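Acyl-CoA thioesterase (Alicyclobacillus acidocaldarius subsp. acidocaldarius, PDB 3RQB) has a hotdog fold and probably acts as an acyl-CoA thioesterase, hydrolysing the thioester bond of acyl-CoA substrates. Local coordinates at the interface of chains A and B. Coordinates in Å, arbitrary orientation; residue numbers count along the deposited sequence, not the author numbering. Chains: chain A/B, Uncharacterized protein.

Contact 1: the interface of chains A and B. Residues chain A 210, 244-245, 263-264; chain B 63-64, 214, 216, 260.
B:Tyr214 and A:Leu264 run past each other in opposite directions, the leucine lying over one face of the phenol ring. A:Leu264 CB stands above the ring centre of B:Tyr214, a CH-pi contact. Its CG is turned anti to the backbone N (chi1 -171°), and the CD1 branch comes to stand above and just outside the CG-CD2 rim of the ring, 3.8 Å from B:Tyr214 CD2. The other branch, CD2, heads for the methyl of B:Ala64. On the same face, beyond the CE1-CZ edge, A:Thr210 meets the tyrosine tip to tip: its methyl CG2 lies 3.8 Å from B:Tyr214 CE1 and equally touches B:Ala64 CB. With OG1 anti to the backbone N (chi1 -163°), the threonine sends its methyl to the carbon surface and its hydroxyl to a water. That water, in the plane of the phenol, is 2.8 Å from A:Thr210 OG1 and 2.6 Å from B:Tyr214 OH, and so links the two hydroxyls across the interface. The backbone of A:Gln263 borders the same ring, its N at the edge in plane near the hydroxyl end. Farther along, B:Leu216 presents CD2 to A:Asp245 CB at 4.0 Å, and the methyl of B:Thr260 approaches the aspartate obliquely, though A:Asp245 is poorly ordered. No direct polar bond joins the chains among these residues; the patch holds by carbon packing and the bridging water. A:Leu264 and A:Gln263 belong to strand 257-267, A:Asp245 to strand 243-251 and A:Thr210 to the start of strand 210-215, while B:Tyr214 nears the end of its own 210-215 strand, so the sheets of two hotdog-fold chains meet here.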
# COMPACT_ATOMS: atom_id res chain seq x y z
N THR A 210 -2.91 3.86 -8.10
CA THR A 210 -3.01 2.81 -7.11
C THR A 210 -3.27 3.35 -5.70
O THR A 210 -2.82 4.45 -5.33
CB THR A 210 -1.77 1.92 -7.16
OG1 THR A 210 -2.05 0.69 -6.48
CG2 THR A 210 -0.59 2.61 -6.51
N PHE A 244 3.53 11.76 -7.21
CA PHE A 244 3.67 11.98 -5.79
C PHE A 244 2.88 10.89 -5.08
O PHE A 244 2.15 10.13 -5.72
CB PHE A 244 3.12 13.34 -5.41
CG PHE A 244 1.68 13.52 -5.77
CD1 PHE A 244 1.31 13.80 -7.07
CD2 PHE A 244 0.70 13.39 -4.80
CE1 PHE A 244 -0.01 13.97 -7.40
CE2 PHE A 244 -0.63 13.56 -5.13
CZ PHE A 244 -0.99 13.85 -6.43
N ASP A 245 3.03 10.81 -3.77
CA ASP A 245 2.32 9.80 -3.00
C ASP A 245 1.46 10.50 -1.97
O ASP A 245 1.63 11.69 -1.71
CB ASP A 245 3.31 8.89 -2.28
CG ASP A 245 3.93 9.55 -1.06
OD1 ASP A 245 4.20 10.77 -1.11
OD2 ASP A 245 4.13 8.84 -0.05
N GLN A 263 -1.59 6.14 -1.47
CA GLN A 263 -2.11 6.35 -2.79
C GLN A 263 -0.92 6.70 -3.62
O GLN A 263 0.02 7.32 -3.12
CB GLN A 263 -3.07 7.51 -2.74
CG GLN A 263 -3.70 7.84 -4.05
CD GLN A 263 -5.06 8.46 -3.84
OE1 GLN A 263 -5.70 8.22 -2.82
NE2 GLN A 263 -5.50 9.27 -4.80
N LEU A 264 -0.92 6.31 -4.88
CA LEU A 264 0.13 6.79 -5.75
C LEU A 264 -0.47 7.53 -6.91
O LEU A 264 -1.36 7.02 -7.58
CB LEU A 264 0.99 5.65 -6.25
CG LEU A 264 2.21 6.24 -6.97
CD1 LEU A 264 3.06 7.05 -5.99
CD2 LEU A 264 3.01 5.13 -7.62
N LEU B 63 6.46 1.32 -11.19
CA LEU B 63 5.93 2.39 -10.37
C LEU B 63 5.57 1.88 -8.97
O LEU B 63 6.13 2.33 -7.97
CB LEU B 63 4.72 3.00 -11.07
CG LEU B 63 5.19 3.71 -12.33
CD1 LEU B 63 4.04 4.15 -13.24
CD2 LEU B 63 6.06 4.89 -11.94
N ALA B 64 4.62 0.96 -8.91
CA ALA B 64 4.16 0.46 -7.62
C ALA B 64 4.09 -1.06 -7.62
O ALA B 64 3.96 -1.69 -8.66
CB ALA B 64 2.80 1.04 -7.29
N TYR B 214 6.08 1.98 -3.32
CA TYR B 214 6.02 2.95 -4.39
C TYR B 214 7.44 3.39 -4.70
O TYR B 214 8.19 3.73 -3.77
CB TYR B 214 5.21 4.16 -3.92
CG TYR B 214 3.76 3.87 -3.58
CD1 TYR B 214 3.17 2.67 -3.95
CD2 TYR B 214 2.99 4.81 -2.92
CE1 TYR B 214 1.84 2.41 -3.66
CE2 TYR B 214 1.67 4.56 -2.62
CZ TYR B 214 1.09 3.37 -2.99
OH TYR B 214 -0.23 3.13 -2.69
N LEU B 216 9.45 6.26 -5.81
CA LEU B 216 9.25 7.69 -6.05
C LEU B 216 10.33 8.27 -6.95
O LEU B 216 10.07 9.15 -7.78
CB LEU B 216 9.14 8.46 -4.72
CG LEU B 216 7.93 7.99 -3.91
CD1 LEU B 216 8.15 8.17 -2.41
CD2 LEU B 216 6.66 8.69 -4.38
N THR B 260 8.89 4.41 -0.86
CA THR B 260 8.10 4.39 0.35
C THR B 260 7.38 3.04 0.40
O THR B 260 7.02 2.49 -0.65
CB THR B 260 7.09 5.56 0.38
OG1 THR B 260 6.36 5.54 1.61
CG2 THR B 260 6.12 5.47 -0.78
O HOH W 1 -1.11 0.95 -3.87

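Contact 2: the interface of chains A and B. Residues chain A 239-242, 267, 269; chain B 115-116, 118-120.
A:His241 and A:Gly242 both take positive phi (49° and 94°) in the tight turn between strands 238-240 and 243-251, presenting backbone N-H and C=O groups to the loop of B:Arg115 to B:Ser120. B:Arg115 grips this turn with the edge of its guanidinium. NE gives a fairly straight bond to A:His241 O at 2.7 Å, while NH2 reaches A:Ser240 O at 2.6 Å in a more bent bond, coming from well above that carbonyl's plane. Both acceptors lie nearly in the guanidinium plane, which restricts its rotation. The arginine chain bends at chi3 (-68°) to bring this edge round, and A:His241 CB packs against the group. An alanine here would probably leave the carbonyl oxygens of A:Ser240 and A:His241 without their charged donor and open a gap beside A:His241 CB. B:Ser118 enters the turn from its N-H side: its OG takes bonds from A:Gly242 N at 2.9 Å and A:His241 N at 2.9 Å, and donates to its neighbour's carbonyl, B:Trp119 O. The methyl CE of selenomethionine A:Met267 rests against the same hydroxyl. B:Trp119 N bonds to A:Ala269 O at 2.9 Å, anchoring the tail that follows strand 257-267. The side chains of B:Trp119 and A:Phe239 run side by side, but their rings are steeply tilted and form no parallel stack: the benzo edge (CZ3, CH2) meets the phenyl face toward its rim, B:Trp119 CZ3 3.8 Å from A:Phe239 CG. B:Ser120 OG donates to A:Phe239 O, in the carbonyl plane. The partners on chain A are mainly backbone groups, which suggests that the chain B loop recognises the shape of the turn more than its side chains. The site ties one subunit's loop to the other's turn and C-terminal tail, and is likely to stabilise a dimer.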
# COMPACT_ATOMS: atom_id res chain seq x y z
N PHE A 239 7.51 14.58 -4.42
CA PHE A 239 6.97 14.77 -5.76
C PHE A 239 8.16 14.76 -6.68
O PHE A 239 9.03 15.62 -6.57
CB PHE A 239 6.32 16.15 -5.92
CG PHE A 239 5.40 16.52 -4.80
CD1 PHE A 239 4.02 16.48 -4.97
CD2 PHE A 239 5.91 16.90 -3.56
CE1 PHE A 239 3.17 16.81 -3.93
CE2 PHE A 239 5.07 17.24 -2.52
CZ PHE A 239 3.69 17.19 -2.70
N SER A 240 8.20 13.77 -7.57
CA SER A 240 9.24 13.73 -8.59
C SER A 240 8.80 13.03 -9.85
O SER A 240 8.14 12.00 -9.79
CB SER A 240 10.49 13.05 -8.05
OG SER A 240 11.37 12.73 -9.12
N HIS A 241 9.21 13.58 -10.98
CA HIS A 241 9.08 12.91 -12.26
C HIS A 241 7.70 12.32 -12.53
O HIS A 241 7.57 11.13 -12.82
CB HIS A 241 10.19 11.86 -12.41
CG HIS A 241 11.56 12.45 -12.48
ND1 HIS A 241 12.01 13.40 -11.58
CD2 HIS A 241 12.58 12.26 -13.35
CE1 HIS A 241 13.24 13.75 -11.89
NE2 HIS A 241 13.61 13.07 -12.96
N GLY A 242 6.67 13.17 -12.42
CA GLY A 242 5.31 12.79 -12.79
C GLY A 242 4.42 12.28 -11.67
O GLY A 242 3.20 12.18 -11.82
N MSE A 267 0.77 13.13 -12.06
CA MSE A 267 0.62 14.59 -12.16
C MSE A 267 1.22 15.16 -13.45
O MSE A 267 2.24 14.68 -13.95
CB MSE A 267 1.23 15.30 -10.95
CG MSE A 267 2.76 15.26 -10.91
SE MSE A 267 3.55 16.22 -9.39
CE MSE A 267 5.35 15.46 -9.43
N ALA A 269 2.90 18.45 -14.33
CA ALA A 269 3.49 19.65 -13.76
C ALA A 269 4.83 19.95 -14.39
O ALA A 269 5.88 19.71 -13.78
CB ALA A 269 3.64 19.49 -12.26
N ARG B 115 7.93 7.62 -17.50
CA ARG B 115 7.82 8.96 -16.92
C ARG B 115 8.85 9.97 -17.43
O ARG B 115 9.97 9.63 -17.83
CB ARG B 115 7.79 8.91 -15.38
CG ARG B 115 8.79 7.96 -14.76
CD ARG B 115 8.37 7.54 -13.36
NE ARG B 115 8.41 8.62 -12.38
CZ ARG B 115 8.69 8.44 -11.10
NH1 ARG B 115 8.96 7.22 -10.65
NH2 ARG B 115 8.72 9.47 -10.26
N ARG B 116 8.41 11.23 -17.41
CA ARG B 116 9.18 12.36 -17.90
C ARG B 116 9.33 13.37 -16.74
O ARG B 116 8.56 13.33 -15.77
CB ARG B 116 8.50 12.97 -19.14
CG ARG B 116 8.34 11.97 -20.31
CD ARG B 116 7.12 12.24 -21.21
NE ARG B 116 5.98 11.37 -20.89
CZ ARG B 116 4.85 11.31 -21.60
NH1 ARG B 116 4.69 12.08 -22.67
NH2 ARG B 116 3.88 10.49 -21.23
N SER B 118 9.45 16.45 -14.12
CA SER B 118 8.45 17.41 -13.71
C SER B 118 9.05 18.36 -12.68
O SER B 118 10.21 18.23 -12.31
CB SER B 118 7.27 16.67 -13.10
OG SER B 118 7.70 15.85 -12.02
N TRP B 119 8.25 19.32 -12.23
CA TRP B 119 8.61 20.05 -11.03
C TRP B 119 8.71 19.02 -9.91
O TRP B 119 7.93 18.07 -9.84
CB TRP B 119 7.56 21.10 -10.67
CG TRP B 119 7.62 21.52 -9.23
CD1 TRP B 119 8.42 22.49 -8.69
CD2 TRP B 119 6.84 21.00 -8.14
NE1 TRP B 119 8.19 22.60 -7.34
CE2 TRP B 119 7.23 21.69 -6.98
CE3 TRP B 119 5.86 20.01 -8.04
CZ2 TRP B 119 6.67 21.42 -5.73
CZ3 TRP B 119 5.30 19.74 -6.80
CH2 TRP B 119 5.71 20.45 -5.66
N SER B 120 9.69 19.20 -9.04
CA SER B 120 9.87 18.26 -7.96
C SER B 120 10.15 18.94 -6.64
O SER B 120 10.74 20.02 -6.58
CB SER B 120 10.99 17.29 -8.28
OG SER B 120 11.27 16.49 -7.15

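The C-alpha centres of contact 1 and contact 2 lie about 12 Å apart, making them neighbouring patches of one interface. On chain A they are joined by strand 257-267, which supplies residues to both, and by the turn of contact 2, which runs into strand 243-251 of contact 1. Chain B uses different pieces: strand residues and B:Leu216 in contact 1, the loop between strands 103-113 and 121-122 in contact 2. Apolar packing thus adjoins a polar, backbone-directed clasp. Two-fold symmetry repeats both with the chains exchanged, consistent with a stable dimer, although the structure alone does not prove that state in solution.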